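Local coordinates for protein carbohydrate binding family 6 (Clostridium thermocellum, PDB 5A8C) that probably removes terminal alpha-L-arabinofuranosyl groups from arabinose-containing polysaccharides as a family 43 glycoside hydrolase with a five-bladed beta-propeller fold, at residues 33-38 and 53-58; 64-69 and 295-300. All blocks are in the same frame, centred on the assembly; numbering follows the deposited sequence. Where two conformers were deposited one is given.

Contact 1: 33-38 and 53-58; sequences SQRFTA and CSHDSD
The open end of the antiparallel beta hairpin made by strands 36-45 and 48-56, part of one four-stranded blade of the family 43 propeller, is held by A38 and S54 through the backbone and by F36 and H55 through a side chain. A38 N donates to S54 O at 2.9 Å, and the return bond from S54 N to A38 O is weak. T37 and H55 form the non-hydrogen-bonded pair beside them, and T37 CA directs a CH...O contact at S54 O, 3.3 Å away. On the T37 face H55 CG lies anti to its backbone N (chi1 172°), and the ring edge at ND1 faces F36 O. The bond from H55 ND1 to F36 O is nearly straight (168°) at 3.3 Å, with the acceptor almost in the imidazole plane. F36 O also accepts a weak bond from D56 N. The R35 chain crosses H55 at about a right angle, with R35 CB 3.9 Å from H55 CE1, while the guanidinium is held by D84 and E87. On the other face F36 CB packs on D56 CB at 3.6 Å. Towards the loop a water adds a further link: it accepts from F36 N and donates to D56 O and D58 OD1, the last at 2.9 Å. D58 OD1 also lies at the edge of the F36 ring, 3.7 Å from CD2. S54 OG bonds to D39, which binds the Tris molecule in the pocket, and D56 OD1 pairs with R299. Added positive charge on the H55 ring may be disfavoured by R35, NE of which lies 4.7 Å from H55 ND1, though the acids around R35 should soften this. S54 and D56 thus contact ligand-binding D39 and R299, consistent with a second-shell role.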
# COMPACT_ATOMS: atom_id res chain seq x y z
N SER A 33 1.26 14.28 -12.13
CA SER A 33 2.20 13.80 -13.15
C SER A 33 3.60 14.34 -13.01
O SER A 33 4.43 14.06 -13.87
CB SER A 33 1.69 14.12 -14.57
OG SER A 33 1.56 15.49 -14.69
N GLN A 34 3.88 15.08 -11.94
CA GLN A 34 5.20 15.71 -11.84
C GLN A 34 6.34 14.72 -11.84
O GLN A 34 7.38 14.95 -12.46
CB GLN A 34 5.29 16.57 -10.61
CG GLN A 34 4.33 17.69 -10.56
CD GLN A 34 4.54 18.67 -11.71
OE1 GLN A 34 5.68 19.14 -11.92
NE2 GLN A 34 3.50 18.92 -12.51
N ARG A 35 6.17 13.65 -11.08
CA ARG A 35 7.09 12.56 -10.95
C ARG A 35 6.26 11.30 -10.95
O ARG A 35 5.07 11.35 -10.65
CB ARG A 35 7.92 12.69 -9.66
CG ARG A 35 8.80 13.93 -9.61
CD ARG A 35 9.57 14.15 -8.33
NE ARG A 35 8.74 14.11 -7.15
CZ ARG A 35 7.85 15.01 -6.80
NH1 ARG A 35 7.63 16.11 -7.51
NH2 ARG A 35 7.14 14.84 -5.71
N PHE A 36 6.89 10.15 -11.24
CA PHE A 36 6.14 8.90 -11.29
C PHE A 36 5.93 8.33 -9.88
O PHE A 36 6.81 8.41 -9.02
CB PHE A 36 6.88 7.91 -12.21
CG PHE A 36 6.93 8.39 -13.64
CD1 PHE A 36 5.77 8.40 -14.40
CD2 PHE A 36 8.11 8.85 -14.21
CE1 PHE A 36 5.79 8.89 -15.70
CE2 PHE A 36 8.12 9.36 -15.51
CZ PHE A 36 6.97 9.35 -16.25
N THR A 37 4.74 7.76 -9.68
CA THR A 37 4.29 7.31 -8.36
C THR A 37 3.54 6.00 -8.50
O THR A 37 2.83 5.75 -9.48
CB THR A 37 3.31 8.36 -7.74
OG1 THR A 37 2.25 8.72 -8.62
CG2 THR A 37 4.09 9.61 -7.30
N ALA A 38 3.67 5.15 -7.47
CA ALA A 38 3.08 3.81 -7.50
C ALA A 38 2.71 3.37 -6.08
O ALA A 38 3.11 3.98 -5.08
CB ALA A 38 4.06 2.80 -8.07
N CYS A 53 3.34 7.35 -1.80
CA CYS A 53 3.56 6.46 -2.92
C CYS A 53 5.03 6.06 -3.01
O CYS A 53 5.92 6.85 -2.70
CB CYS A 53 3.22 7.12 -4.26
SG CYS A 53 1.51 7.63 -4.41
N SER A 54 5.28 4.85 -3.51
CA SER A 54 6.59 4.56 -4.07
C SER A 54 6.94 5.63 -5.10
O SER A 54 6.11 5.87 -5.99
CB SER A 54 6.51 3.22 -4.83
OG SER A 54 6.30 2.13 -3.97
N HIS A 55 8.10 6.25 -5.00
CA HIS A 55 8.56 7.16 -6.06
C HIS A 55 9.30 6.35 -7.12
O HIS A 55 10.40 5.84 -6.85
CB HIS A 55 9.44 8.21 -5.49
CG HIS A 55 10.11 9.08 -6.53
ND1 HIS A 55 9.65 9.52 -7.75
CD2 HIS A 55 11.36 9.57 -6.41
CE1 HIS A 55 10.62 10.24 -8.33
NE2 HIS A 55 11.65 10.30 -7.53
N ASP A 56 8.67 6.11 -8.26
CA ASP A 56 9.31 5.48 -9.39
C ASP A 56 10.29 6.49 -10.00
O ASP A 56 9.85 7.47 -10.61
CB ASP A 56 8.29 5.06 -10.48
CG ASP A 56 7.63 3.71 -10.28
OD1 ASP A 56 8.16 2.84 -9.56
OD2 ASP A 56 6.57 3.52 -10.95
N SER A 57 11.57 6.28 -9.84
CA SER A 57 12.56 7.20 -10.39
C SER A 57 12.44 7.26 -11.92
O SER A 57 12.09 6.29 -12.57
CB SER A 57 13.96 6.76 -10.06
OG SER A 57 14.14 6.70 -8.65
N ASP A 58 12.73 8.42 -12.50
CA ASP A 58 12.77 8.49 -13.94
C ASP A 58 13.65 7.37 -14.50
O ASP A 58 14.74 7.10 -13.98
CB ASP A 58 13.30 9.85 -14.35
CG ASP A 58 12.37 10.99 -13.97
OD1 ASP A 58 11.17 10.78 -13.71
OD2 ASP A 58 12.88 12.15 -13.93
O HOH W 1 9.22 12.67 -14.25
O HOH W 2 9.84 10.15 -11.23

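Contact 2: 64-69 and 295-300. With TRS (2-amino-2-hydroxymethyl-propane-1,3-diol), chain C.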
# COMPACT_ATOMS: atom_id res chain seq x y z
N SER A 64 16.31 -2.64 -15.28
CA SER A 64 15.59 -3.90 -15.44
C SER A 64 14.93 -4.35 -14.13
O SER A 64 14.57 -5.50 -13.98
CB SER A 64 16.50 -4.97 -15.98
OG SER A 64 17.56 -5.19 -15.07
N THR A 65 14.79 -3.43 -13.18
CA THR A 65 14.03 -3.67 -11.97
C THR A 65 13.64 -2.28 -11.42
O THR A 65 13.91 -1.24 -12.03
CB THR A 65 14.81 -4.53 -10.96
OG1 THR A 65 13.90 -4.88 -9.90
CG2 THR A 65 15.96 -3.80 -10.42
N TYR A 66 12.94 -2.31 -10.30
CA TYR A 66 12.50 -1.11 -9.64
C TYR A 66 13.66 -0.17 -9.34
O TYR A 66 14.79 -0.61 -9.11
CB TYR A 66 11.78 -1.45 -8.33
CG TYR A 66 10.60 -2.37 -8.52
CD1 TYR A 66 9.42 -1.90 -9.06
CD2 TYR A 66 10.67 -3.69 -8.17
CE1 TYR A 66 8.34 -2.73 -9.29
CE2 TYR A 66 9.60 -4.55 -8.37
CZ TYR A 66 8.43 -4.04 -8.91
OH TYR A 66 7.33 -4.82 -9.09
N ASN A 67 13.36 1.13 -9.27
CA ASN A 67 14.28 2.12 -8.72
C ASN A 67 13.46 3.08 -7.88
O ASN A 67 13.03 4.13 -8.37
CB ASN A 67 15.05 2.83 -9.82
CG ASN A 67 16.05 3.78 -9.27
OD1 ASN A 67 16.32 3.83 -8.05
ND2 ASN A 67 16.60 4.60 -10.17
N ILE A 68 13.15 2.64 -6.65
CA ILE A 68 12.25 3.32 -5.72
C ILE A 68 13.07 3.63 -4.44
O ILE A 68 13.06 2.83 -3.48
CB ILE A 68 11.02 2.47 -5.38
CG1 ILE A 68 10.24 2.08 -6.65
CG2 ILE A 68 10.12 3.23 -4.43
CD1 ILE A 68 9.30 0.90 -6.41
N PRO A 69 13.79 4.76 -4.41
CA PRO A 69 14.67 5.07 -3.30
C PRO A 69 13.99 5.81 -2.18
O PRO A 69 14.56 6.03 -1.12
CB PRO A 69 15.77 5.89 -3.95
CG PRO A 69 15.07 6.62 -5.06
CD PRO A 69 14.09 5.60 -5.58
N PRO A 295 6.66 2.19 -19.82
CA PRO A 295 5.71 2.24 -18.71
C PRO A 295 6.02 1.26 -17.59
O PRO A 295 5.38 1.35 -16.54
CB PRO A 295 4.43 1.82 -19.40
CG PRO A 295 4.85 0.87 -20.45
CD PRO A 295 6.14 1.43 -20.97
N VAL A 296 6.97 0.33 -17.74
CA VAL A 296 7.07 -0.75 -16.76
C VAL A 296 7.31 -0.24 -15.35
O VAL A 296 6.69 -0.73 -14.39
CB VAL A 296 8.11 -1.81 -17.19
CG1 VAL A 296 8.29 -2.88 -16.11
CG2 VAL A 296 7.70 -2.44 -18.48
N TYR A 297 8.24 0.69 -15.20
CA TYR A 297 8.64 1.24 -13.90
C TYR A 297 8.38 2.75 -13.86
O TYR A 297 9.10 3.48 -13.16
CB TYR A 297 10.10 0.98 -13.60
CG TYR A 297 10.45 -0.50 -13.63
CD1 TYR A 297 9.97 -1.37 -12.66
CD2 TYR A 297 11.22 -1.01 -14.64
CE1 TYR A 297 10.27 -2.71 -12.67
CE2 TYR A 297 11.53 -2.38 -14.68
CZ TYR A 297 11.02 -3.20 -13.72
OH TYR A 297 11.28 -4.57 -13.77
N GLN A 298 7.37 3.23 -14.59
CA GLN A 298 7.01 4.66 -14.59
C GLN A 298 5.52 4.76 -14.47
O GLN A 298 4.79 5.02 -15.44
CB GLN A 298 7.58 5.39 -15.79
CG GLN A 298 9.11 5.55 -15.67
CD GLN A 298 9.77 6.30 -16.80
OE1 GLN A 298 10.55 7.22 -16.55
NE2 GLN A 298 9.56 5.84 -18.02
N ARG A 299 5.01 4.57 -13.24
CA ARG A 299 3.59 4.53 -12.91
C ARG A 299 3.10 5.91 -12.47
O ARG A 299 3.89 6.81 -12.20
CB ARG A 299 3.37 3.47 -11.85
CG ARG A 299 3.63 2.04 -12.36
CD ARG A 299 3.80 1.03 -11.27
NE ARG A 299 5.14 1.09 -10.68
CZ ARG A 299 5.52 0.27 -9.71
NH1 ARG A 299 4.79 -0.77 -9.38
NH2 ARG A 299 6.63 0.51 -9.06
N ASN A 300 1.78 6.03 -12.34
CA ASN A 300 1.19 7.23 -11.72
C ASN A 300 0.01 6.83 -10.86
O ASN A 300 -0.78 5.94 -11.21
CB ASN A 300 0.80 8.28 -12.76
CG ASN A 300 -0.21 7.75 -13.76
OD1 ASN A 300 0.13 7.20 -14.80
ND2 ASN A 300 -1.49 7.92 -13.43
C TRS C . 5.90 -3.75 -5.70
C1 TRS C . 6.73 -4.80 -4.98
C2 TRS C . 4.70 -3.36 -4.86
C3 TRS C . 6.77 -2.51 -6.06
N TRS C . 5.38 -4.34 -6.99
O1 TRS C . 7.14 -4.28 -3.73
O2 TRS C . 3.73 -4.41 -4.82
O3 TRS C . 6.12 -1.59 -6.90
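Chi1 of -57° in both Y66 and Y297 sets each CG beside its backbone N, anti to the carbonyl carbon; R299, its chain bent at chi3, crosses Y66 at about a right angle. The two tyrosine rings meet edge to face, planes 75° apart: the edge of Y297 is turned to the face of Y66, with CE1 3.8 Å above that plane near the rim. R299 NH2 comes within 3.7 Å of Y66 CE1, guanidinium and ring planes 26° apart. Y297 is layered between T65 O, 3.6 Å above the ring centre, and its chain neighbour V296, whose CG1 covers the opposite face. Across the Y66 ring from Y297, C3 of Tris, probably from the crystallisation liquor, sits 3.5 Å above the plane. R299 grips Tris O3 with NH1 at 2.9 Å and NH2 at 3.1 Å, and the Tris amine donates to Y66 OH at 2.9 Å. D39, D162, E211 and H268 also bond to Tris. D56 forms a salt bridge with R299 NH2 and probably offsets its charge; N266 binds NH1. Two loops far apart in sequence thus supply an aromatic face and paired donors to a polyol-binding pocket, consistent with a sugar site.

From the N terminus, contact 1 closes first, folding strand 48-56 back on strand 36-45 with only the hairpin between its segments. Contact 2 opens in the loop that leads to strand 70-76 and closes after 225 further residues, when the loop before strand 300-306 returns; the two are in series and neither nest nor cross. They nevertheless touch: S57 OG lies 2.8 Å from N67 O, and T37 N 2.8 Å from R299 O, both probable hydrogen bonds. T37 OG1 also bonds to V301 N. Strand 300-306 is thereby brought against the first hairpin, joining an early hairpin and a late strand beside the Tris pocket.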